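Local structure of ricin B-like lectin (Macrolepiota procera, 4IZX) at residues A[79-91]-A[97-109]. The protein binds galactose-containing sugars such as lactose, as a lectin of the ricin B-like beta-trefoil family. Sequence-based numbering, arbitrary orientation.
Sequences VNDPFEWHIWRDE and FRIFVPFTNYNLD
Strands 86-89 and 97-100 form an antiparallel hairpin, their axes 4.6 Å apart at closest approach, with His86/Phe100 and Trp88/Arg98 as its two hydrogen-bonded pairs. On the face carrying His86 and Trp88, the imidazole of His86 packs against Pro102 and Phe103, the two central residues of the type II turn 101-104. Pro102 CB sits over one face of the ring, 3.7 Å from its centroid, while the CE1 edge points at the face of Phe103 in a T-shaped pair with planes at 77°.

Nearer the hairpin loop, the guanidinium of Arg98 forms a salt bridge with Asp90: NE donates to OD1 at 2.7 Å, in the guanidinium plane but on the anti side of the carboxylate; NH2 adds a weak bond. Asn93 N holds OD2. The extended Arg98 chain also brings NH1 to Asn107 OD1 at 3.0 Å, and Gln133 and the Trp128 carbonyl take further N-H groups.

The other face carries Ile87 and Ile99 side by side. Beyond them Arg89, bent at chi2 (-79°), sets CD over the face of the Phe97 ring, and its guanidinium reaches past the rim so that Phe97 CZ lies over its face, 3.3 Å from Arg89 CZ; these two and Ile87 line a pocket holding benzamidine, probably from the crystallisation liquor. At the far end, Trp85 CZ3 packs 3.4 Å from Leu108 CD1, and its NE1 bonds to Leu64 O.

This is a trefoil hairpin stitched to the next strand, 106-110: the buried Arg98 charge is probably balanced by Asp90, and several acceptors fix its guanidinium's rotation.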
ATOM      1  N   VAL A  79      -7.292   6.981  -6.749  1.00  7.97           N
ATOM      2  CA  VAL A  79      -8.487   7.816  -6.589  1.00  8.66           C
ATOM      3  C   VAL A  79      -8.094   9.286  -6.661  1.00  8.86           C
ATOM      4  O   VAL A  79      -6.947   9.674  -6.418  1.00  9.21           O
ATOM      5  CB  VAL A  79      -9.231   7.509  -5.277  1.00  9.71           C
ATOM      6  CG1 VAL A  79      -9.734   6.091  -5.277  1.00  9.52           C
ATOM      7  CG2 VAL A  79      -8.402   7.785  -4.032  1.00  9.35           C
ATOM      8  N   ASN A  80      -9.060  10.125  -6.997  1.00  9.71           N
ATOM      9  CA  ASN A  80      -8.821  11.546  -7.185  1.00 10.69           C
ATOM     10  C   ASN A  80      -8.495  12.276  -5.878  1.00 11.08           C
ATOM     11  O   ASN A  80      -7.603  13.094  -5.841  1.00 13.41           O
ATOM     12  CB  ASN A  80     -10.069  12.136  -7.853  1.00 12.00           C
ATOM     13  CG  ASN A  80      -9.902  13.587  -8.213  1.00 14.19           C
ATOM     14  OD1 ASN A  80     -10.448  14.478  -7.528  1.00 22.96           O
ATOM     15  ND2 ASN A  80      -9.177  13.839  -9.268  1.00 15.82           N
ATOM     16  N   ASP A  81      -9.309  12.023  -4.856  1.00 11.15           N
ATOM     17  CA  ASP A  81      -9.253  12.776  -3.617  1.00 12.75           C
ATOM     18  C   ASP A  81      -8.316  12.022  -2.629  1.00 11.41           C
ATOM     19  O   ASP A  81      -8.292  10.784  -2.612  1.00 11.80           O
ATOM     20  CB  ASP A  81     -10.660  12.862  -2.979  1.00 15.11           C
ATOM     21  CG  ASP A  81     -11.614  13.787  -3.670  1.00 19.06           C
ATOM     22  OD1 ASP A  81     -11.294  14.322  -4.738  1.00 24.41           O
ATOM     23  OD2 ASP A  81     -12.731  13.869  -3.133  1.00 27.41           O
ATOM     24  N   PRO A  82      -7.644  12.729  -1.722  1.00 10.68           N
ATOM     25  CA  PRO A  82      -6.838  12.069  -0.707  1.00 10.81           C
ATOM     26  C   PRO A  82      -7.682  11.104   0.105  1.00 11.04           C
ATOM     27  O   PRO A  82      -8.799  11.420   0.533  1.00 13.08           O
ATOM     28  CB  PRO A  82      -6.334  13.227   0.157  1.00 12.88           C
ATOM     29  CG  PRO A  82      -6.427  14.439  -0.701  1.00 13.67           C
ATOM     30  CD  PRO A  82      -7.579  14.182  -1.600  1.00 13.12           C
ATOM     31  N   PHE A  83      -7.152   9.911   0.294  1.00  9.41           N
ATOM     32  CA  PHE A  83      -7.813   8.870   1.070  1.00  9.02           C
ATOM     33  C   PHE A  83      -6.949   8.567   2.296  1.00  8.73           C
ATOM     34  O   PHE A  83      -5.764   8.259   2.181  1.00  8.50           O
ATOM     35  CB  PHE A  83      -8.008   7.604   0.238  1.00  9.26           C
ATOM     36  CG  PHE A  83      -8.758   6.523   0.944  1.00 10.41           C
ATOM     37  CD1 PHE A  83     -10.125   6.488   0.942  1.00 13.03           C
ATOM     38  CD2 PHE A  83      -8.083   5.581   1.679  1.00 10.12           C
ATOM     39  CE1 PHE A  83     -10.809   5.497   1.621  1.00 13.58           C
ATOM     40  CE2 PHE A  83      -8.763   4.587   2.357  1.00 11.97           C
ATOM     41  CZ  PHE A  83     -10.135   4.540   2.312  1.00 12.47           C
ATOM     42  N   GLU A  84      -7.544   8.675   3.474  1.00  8.23           N
ATOM     43  CA  GLU A  84      -6.820   8.487   4.731  1.00  8.09           C
ATOM     44  C   GLU A  84      -6.655   7.027   5.110  1.00  7.76           C
ATOM     45  O   GLU A  84      -7.611   6.234   5.075  1.00  8.97           O
ATOM     46  CB  GLU A  84      -7.481   9.260   5.868  1.00  9.03           C
ATOM     47  CG  GLU A  84      -7.207  10.763   5.812  1.00 10.66           C
ATOM     48  CD  GLU A  84      -7.789  11.530   6.984  1.00 11.99           C
ATOM     49  OE1 GLU A  84      -7.226  12.548   7.390  1.00 13.30           O
ATOM     50  OE2 GLU A  84      -8.867  11.139   7.477  1.00 14.70           O
ATOM     51  N   TRP A  85      -5.449   6.734   5.573  1.00  7.20           N
ATOM     52  CA  TRP A  85      -5.042   5.425   6.068  1.00  6.88           C
ATOM     53  C   TRP A  85      -4.476   5.558   7.475  1.00  6.84           C
ATOM     54  O   TRP A  85      -3.845   6.543   7.812  1.00  7.68           O
ATOM     55  CB  TRP A  85      -3.929   4.833   5.176  1.00  6.97           C
ATOM     56  CG  TRP A  85      -4.341   4.608   3.771  1.00  6.73           C
ATOM     57  CD1 TRP A  85      -4.083   5.399   2.703  1.00  7.27           C
ATOM     58  CD2 TRP A  85      -5.056   3.472   3.259  1.00  6.22           C
ATOM     59  NE1 TRP A  85      -4.582   4.815   1.545  1.00  7.58           N
ATOM     60  CE2 TRP A  85      -5.178   3.633   1.868  1.00  7.18           C
ATOM     61  CE3 TRP A  85      -5.624   2.331   3.844  1.00  7.25           C
ATOM     62  CZ2 TRP A  85      -5.810   2.681   1.057  1.00  7.75           C
ATOM     63  CZ3 TRP A  85      -6.248   1.409   3.044  1.00  7.63           C
ATOM     64  CH2 TRP A  85      -6.335   1.592   1.665  1.00  8.70           C
ATOM     65  N   HIS A  86      -4.644   4.507   8.280  1.00  6.68           N
ATOM     66  CA  HIS A  86      -3.885   4.353   9.509  1.00  7.45           C
ATOM     67  C   HIS A  86      -2.717   3.405   9.216  1.00  6.81           C
ATOM     68  O   HIS A  86      -2.886   2.387   8.569  1.00  8.96           O
ATOM     69  CB  HIS A  86      -4.726   3.767  10.639  1.00  8.36           C
ATOM     70  CG  HIS A  86      -5.699   4.745  11.241  1.00  9.62           C
ATOM     71  ND1 HIS A  86      -6.601   4.389  12.228  1.00 11.95           N
ATOM     72  CD2 HIS A  86      -5.859   6.076  11.034  1.00 10.25           C
ATOM     73  CE1 HIS A  86      -7.262   5.466  12.602  1.00 13.20           C
ATOM     74  NE2 HIS A  86      -6.835   6.497  11.898  1.00 12.25           N
ATOM     75  N   ILE A  87      -1.529   3.763   9.694  1.00  6.96           N
ATOM     76  CA  ILE A  87      -0.333   2.987   9.449  1.00  6.87           C
ATOM     77  C   ILE A  87       0.306   2.672  10.787  1.00  6.82           C
ATOM     78  O   ILE A  87       0.561   3.574  11.567  1.00  7.36           O
ATOM     79  CB  ILE A  87       0.645   3.729   8.522  1.00  7.64           C
ATOM     80  CG1 ILE A  87      -0.037   4.054   7.188  1.00  8.53           C
ATOM     81  CG2 ILE A  87       1.902   2.901   8.338  1.00  8.49           C
ATOM     82  CD1 ILE A  87       0.838   4.754   6.195  1.00 10.08           C
ATOM     83  N   TRP A  88       0.528   1.389  11.055  1.00  6.90           N
ATOM     84  CA  TRP A  88       1.066   0.960  12.330  1.00  7.74           C
ATOM     85  C   TRP A  88       2.171  -0.027  12.111  1.00  7.76           C
ATOM     86  O   TRP A  88       2.141  -0.807  11.163  1.00  8.31           O
ATOM     87  CB  TRP A  88       0.012   0.285  13.221  1.00  8.20           C
ATOM     88  CG  TRP A  88      -1.189   1.148  13.458  1.00  8.50           C
ATOM     89  CD1 TRP A  88      -2.483   0.862  13.105  1.00  9.76           C
ATOM     90  CD2 TRP A  88      -1.213   2.439  14.078  1.00  8.48           C
ATOM     91  NE1 TRP A  88      -3.292   1.913  13.432  1.00  9.50           N
ATOM     92  CE2 TRP A  88      -2.549   2.890  14.043  1.00  9.25           C
ATOM     93  CE3 TRP A  88      -0.235   3.260  14.666  1.00  8.92           C
ATOM     94  CZ2 TRP A  88      -2.913   4.166  14.531  1.00 10.67           C
ATOM     95  CZ3 TRP A  88      -0.606   4.506  15.144  1.00  9.94           C
ATOM     96  CH2 TRP A  88      -1.936   4.938  15.080  1.00 10.55           C
ATOM     97  N   ARG A  89       3.129  -0.059  13.026  1.00  8.58           N
ATOM     98  CA  ARG A  89       4.106  -1.155  13.009  1.00  8.80           C
ATOM     99  C   ARG A  89       3.398  -2.489  13.220  1.00  9.73           C
ATOM    100  O   ARG A  89       2.457  -2.600  14.012  1.00 10.67           O
ATOM    101  CB  ARG A  89       5.128  -0.974  14.110  1.00 10.56           C
ATOM    102  CG  ARG A  89       5.979   0.244  13.935  1.00 10.94           C
ATOM    103  CD  ARG A  89       7.076   0.071  12.953  1.00 13.44           C
ATOM    104  NE  ARG A  89       7.905   1.265  12.879  1.00 12.76           N
ATOM    105  CZ  ARG A  89       9.019   1.372  12.167  1.00 14.51           C
ATOM    106  NH1 ARG A  89       9.520   0.345  11.488  1.00 16.31           N
ATOM    107  NH2 ARG A  89       9.610   2.567  12.070  1.00 15.58           N
ATOM    108  N   ASP A  90       3.847  -3.532  12.529  1.00  9.98           N
ATOM    109  CA  ASP A  90       3.374  -4.875  12.778  1.00  9.63           C
ATOM    110  C   ASP A  90       3.749  -5.307  14.173  1.00 11.99           C
ATOM    111  O   ASP A  90       4.837  -5.021  14.624  1.00 12.87           O
ATOM    112  CB  ASP A  90       3.976  -5.847  11.759  1.00  9.79           C
ATOM    113  CG  ASP A  90       3.522  -7.281  12.008  1.00  9.72           C
ATOM    114  OD1 ASP A  90       2.305  -7.536  11.910  1.00 10.99           O
ATOM    115  OD2 ASP A  90       4.397  -8.116  12.316  1.00 12.53           O
ATOM    116  N   GLU A  91       2.863  -6.054  14.849  1.00 13.47           N
ATOM    117  CA  GLU A  91       3.061  -6.423  16.243  1.00 15.90           C
ATOM    118  C   GLU A  91       4.207  -7.409  16.369  1.00 17.21           C
ATOM    119  O   GLU A  91       4.938  -7.380  17.359  1.00 19.73           O
ATOM    120  CB  GLU A  91       1.781  -7.018  16.830  1.00 20.59           C
ATOM    121  CG  GLU A  91       1.902  -7.444  18.287  1.00 34.38           C
ATOM    122  CD  GLU A  91       0.552  -7.603  18.981  1.00 55.00           C
ATOM    123  OE1 GLU A  91      -0.500  -7.436  18.318  1.00 81.55           O
ATOM    124  OE2 GLU A  91       0.537  -7.885  20.201  1.00105.12           O
ATOM    125  N   PHE A  97       5.222  -2.804   8.622  1.00  6.08           N
ATOM    126  CA  PHE A  97       4.022  -2.045   8.828  1.00  6.27           C
ATOM    127  C   PHE A  97       2.796  -2.759   8.272  1.00  6.21           C
ATOM    128  O   PHE A  97       2.873  -3.566   7.338  1.00  6.94           O
ATOM    129  CB  PHE A  97       4.122  -0.682   8.084  1.00  7.25           C
ATOM    130  CG  PHE A  97       5.206   0.210   8.613  1.00  7.02           C
ATOM    131  CD1 PHE A  97       4.954   1.118   9.614  1.00  8.48           C
ATOM    132  CD2 PHE A  97       6.476   0.169   8.089  1.00  8.47           C
ATOM    133  CE1 PHE A  97       5.903   2.015  10.020  1.00 11.24           C
ATOM    134  CE2 PHE A  97       7.444   1.029   8.525  1.00 11.32           C
ATOM    135  CZ  PHE A  97       7.151   1.961   9.482  1.00 12.63           C
ATOM    136  N   ARG A  98       1.652  -2.378   8.824  1.00  6.49           N
ATOM    137  CA  ARG A  98       0.349  -2.662   8.280  1.00  6.38           C
ATOM    138  C   ARG A  98      -0.357  -1.350   7.979  1.00  6.35           C
ATOM    139  O   ARG A  98      -0.183  -0.353   8.686  1.00  7.64           O
ATOM    140  CB  ARG A  98      -0.485  -3.496   9.265  1.00  7.30           C
ATOM    141  CG  ARG A  98       0.091  -4.898   9.423  1.00  7.43           C
ATOM    142  CD  ARG A  98      -0.583  -5.656  10.537  1.00  8.78           C
ATOM    143  NE  ARG A  98      -0.052  -6.997  10.658  1.00  8.25           N
ATOM    144  CZ  ARG A  98      -0.504  -8.058  10.022  1.00  7.51           C
ATOM    145  NH1 ARG A  98      -1.573  -7.967   9.264  1.00  7.86           N
ATOM    146  NH2 ARG A  98       0.103  -9.228  10.169  1.00  8.51           N
ATOM    147  N   ILE A  99      -1.185  -1.356   6.935  1.00  6.32           N
ATOM    148  CA  ILE A  99      -1.851  -0.164   6.433  1.00  6.08           C
ATOM    149  C   ILE A  99      -3.343  -0.468   6.444  1.00  6.15           C
ATOM    150  O   ILE A  99      -3.799  -1.372   5.723  1.00  6.27           O
ATOM    151  CB  ILE A  99      -1.324   0.207   5.044  1.00  6.61           C
ATOM    152  CG1 ILE A  99       0.208   0.457   5.073  1.00  7.25           C
ATOM    153  CG2 ILE A  99      -2.060   1.429   4.503  1.00  7.29           C
ATOM    154  CD1 ILE A  99       0.841   0.658   3.707  1.00  9.95           C
ATOM    155  N   PHE A 100      -4.060   0.200   7.320  1.00  6.67           N
ATOM    156  CA  PHE A 100      -5.475  -0.076   7.633  1.00  6.66           C
ATOM    157  C   PHE A 100      -6.370   1.018   7.096  1.00  6.58           C
ATOM    158  O   PHE A 100      -6.100   2.198   7.209  1.00  7.12           O
ATOM    159  CB  PHE A 100      -5.699  -0.125   9.143  1.00  6.95           C
ATOM    160  CG  PHE A 100      -5.178  -1.347   9.833  1.00  6.75           C
ATOM    161  CD1 PHE A 100      -3.887  -1.419  10.282  1.00  7.88           C
ATOM    162  CD2 PHE A 100      -6.034  -2.394  10.102  1.00  8.22           C
ATOM    163  CE1 PHE A 100      -3.445  -2.533  10.974  1.00  9.47           C
ATOM    164  CE2 PHE A 100      -5.600  -3.521  10.750  1.00  9.81           C
ATOM    165  CZ  PHE A 100      -4.326  -3.576  11.224  1.00 10.43           C
ATOM    166  N   VAL A 101      -7.577   0.630   6.666  1.00  7.22           N
ATOM    167  CA  VAL A 101      -8.664   1.620   6.560  1.00  7.97           C
ATOM    168  C   VAL A 101      -8.955   2.076   7.998  1.00  8.92           C
ATOM    169  O   VAL A 101      -9.152   1.240   8.895  1.00  9.20           O
ATOM    170  CB  VAL A 101      -9.934   1.055   5.898  1.00  8.64           C
ATOM    171  CG1 VAL A 101     -11.049   2.093   5.859  1.00 10.24           C
ATOM    172  CG2 VAL A 101      -9.618   0.529   4.487  1.00  9.20           C
ATOM    173  N   PRO A 102      -8.991   3.396   8.226  1.00  8.46           N
ATOM    174  CA  PRO A 102      -9.106   3.872   9.599  1.00 10.09           C
ATOM    175  C   PRO A 102     -10.272   3.309  10.335  1.00 11.14           C
ATOM    176  O   PRO A 102     -11.384   3.245   9.791  1.00 12.39           O
ATOM    177  CB  PRO A 102      -9.242   5.381   9.432  1.00 10.81           C
ATOM    178  CG  PRO A 102      -8.422   5.662   8.215  1.00 10.97           C
ATOM    179  CD  PRO A 102      -8.763   4.521   7.296  1.00  9.26           C
ATOM    180  N   PHE A 103      -9.996   2.860  11.569  1.00 14.04           N
ATOM    181  CA  PHE A 103     -11.019   2.394  12.514  1.00 18.28           C
ATOM    182  C   PHE A 103     -11.707   1.119  12.055  1.00 17.03           C
ATOM    183  O   PHE A 103     -12.770   0.765  12.529  1.00 21.58           O
ATOM    184  CB  PHE A 103     -12.023   3.498  12.781  1.00 22.25           C
ATOM    185  CG  PHE A 103     -11.387   4.789  13.259  1.00 22.29           C
ATOM    186  CD1 PHE A 103     -10.713   4.850  14.471  1.00 26.82           C
ATOM    187  CD2 PHE A 103     -11.424   5.899  12.472  1.00 27.26           C
ATOM    188  CE1 PHE A 103     -10.110   6.028  14.894  1.00 27.04           C
ATOM    189  CE2 PHE A 103     -10.875   7.083  12.895  1.00 26.74           C
ATOM    190  CZ  PHE A 103     -10.197   7.149  14.091  1.00 27.18           C
ATOM    191  N   THR A 104     -11.030   0.368  11.191  1.00 13.37           N
ATOM    192  CA  THR A 104     -11.488  -0.946  10.784  1.00 12.79           C
ATOM    193  C   THR A 104     -10.370  -1.946  11.040  1.00 11.34           C
ATOM    194  O   THR A 104      -9.201  -1.575  11.266  1.00 13.20           O
ATOM    195  CB  THR A 104     -11.838  -1.022   9.288  1.00 11.87           C
ATOM    196  OG1 THR A 104     -10.655  -1.134   8.493  1.00 10.33           O
ATOM    197  CG2 THR A 104     -12.673   0.191   8.845  1.00 14.25           C
ATOM    198  N   ASN A 105     -10.715  -3.223  10.863  1.00 11.73           N
ATOM    199  CA  ASN A 105      -9.747  -4.297  10.909  1.00 12.83           C
ATOM    200  C   ASN A 105      -9.306  -4.735   9.511  1.00  9.07           C
ATOM    201  O   ASN A 105      -8.707  -5.802   9.375  1.00 10.08           O
ATOM    202  CB  ASN A 105     -10.361  -5.496  11.634  1.00 19.05           C
ATOM    203  CG  ASN A 105     -10.514  -5.257  13.110  1.00 26.74           C
ATOM    204  OD1 ASN A 105      -9.566  -4.851  13.790  1.00 39.41           O
ATOM    205  ND2 ASN A 105     -11.685  -5.568  13.631  1.00 39.95           N
ATOM    206  N   TYR A 106      -9.573  -3.926   8.482  1.00  8.52           N
ATOM    207  CA  TYR A 106      -9.147  -4.238   7.119  1.00  7.97           C
ATOM    208  C   TYR A 106      -7.849  -3.575   6.796  1.00  8.12           C
ATOM    209  O   TYR A 106      -7.677  -2.357   6.928  1.00  9.00           O
ATOM    210  CB  TYR A 106     -10.210  -3.765   6.120  1.00  9.42           C
ATOM    211  CG  TYR A 106     -11.521  -4.507   6.237  1.00  9.39           C
ATOM    212  CD1 TYR A 106     -11.615  -5.833   5.851  1.00 10.78           C
ATOM    213  CD2 TYR A 106     -12.629  -3.862   6.700  1.00 12.31           C
ATOM    214  CE1 TYR A 106     -12.776  -6.538   6.014  1.00 12.61           C
ATOM    215  CE2 TYR A 106     -13.821  -4.532   6.816  1.00 15.90           C
ATOM    216  CZ  TYR A 106     -13.870  -5.872   6.495  1.00 15.91           C
ATOM    217  OH  TYR A 106     -15.068  -6.524   6.604  1.00 30.28           O
ATOM    218  N   ASN A 107      -6.860  -4.393   6.406  1.00  7.32           N
ATOM    219  CA  ASN A 107      -5.532  -3.911   6.034  1.00  7.06           C
ATOM    220  C   ASN A 107      -5.115  -4.386   4.660  1.00  6.28           C
ATOM    221  O   ASN A 107      -5.628  -5.382   4.127  1.00  7.22           O
ATOM    222  CB  ASN A 107      -4.475  -4.153   7.120  1.00  6.80           C
ATOM    223  CG  ASN A 107      -4.180  -5.592   7.497  1.00  7.50           C
ATOM    224  OD1 ASN A 107      -3.433  -5.802   8.493  1.00  8.04           O
ATOM    225  ND2 ASN A 107      -4.632  -6.579   6.765  1.00  7.45           N
ATOM    226  N   LEU A 108      -4.129  -3.700   4.088  1.00  6.20           N
ATOM    227  CA  LEU A 108      -3.609  -4.074   2.791  1.00  6.70           C
ATOM    228  C   LEU A 108      -3.056  -5.471   2.810  1.00  6.21           C
ATOM    229  O   LEU A 108      -2.310  -5.864   3.699  1.00  7.28           O
ATOM    230  CB  LEU A 108      -2.491  -3.094   2.356  1.00  6.90           C
ATOM    231  CG  LEU A 108      -2.964  -1.914   1.519  1.00  7.85           C
ATOM    232  CD1 LEU A 108      -3.958  -1.044   2.253  1.00  7.51           C
ATOM    233  CD2 LEU A 108      -1.771  -1.085   1.102  1.00  8.32           C
ATOM    234  N   ASP A 109      -3.337  -6.211   1.732  1.00  6.68           N
ATOM    235  CA  ASP A 109      -3.073  -7.640   1.596  1.00  6.68           C
ATOM    236  C   ASP A 109      -2.683  -7.844   0.123  1.00  6.88           C
ATOM    237  O   ASP A 109      -3.446  -7.519  -0.784  1.00  7.69           O
ATOM    238  CB  ASP A 109      -4.384  -8.368   2.010  1.00  7.62           C
ATOM    239  CG  ASP A 109      -4.357  -9.868   1.845  1.00  7.85           C
ATOM    240  OD1 ASP A 109      -4.183 -10.346   0.692  1.00  8.88           O
ATOM    241  OD2 ASP A 109      -4.529 -10.569   2.868  1.00  8.26           O
TER
HETATM  242  O   HOH W   1       1.555  -9.974  12.921  1.00 18.21           O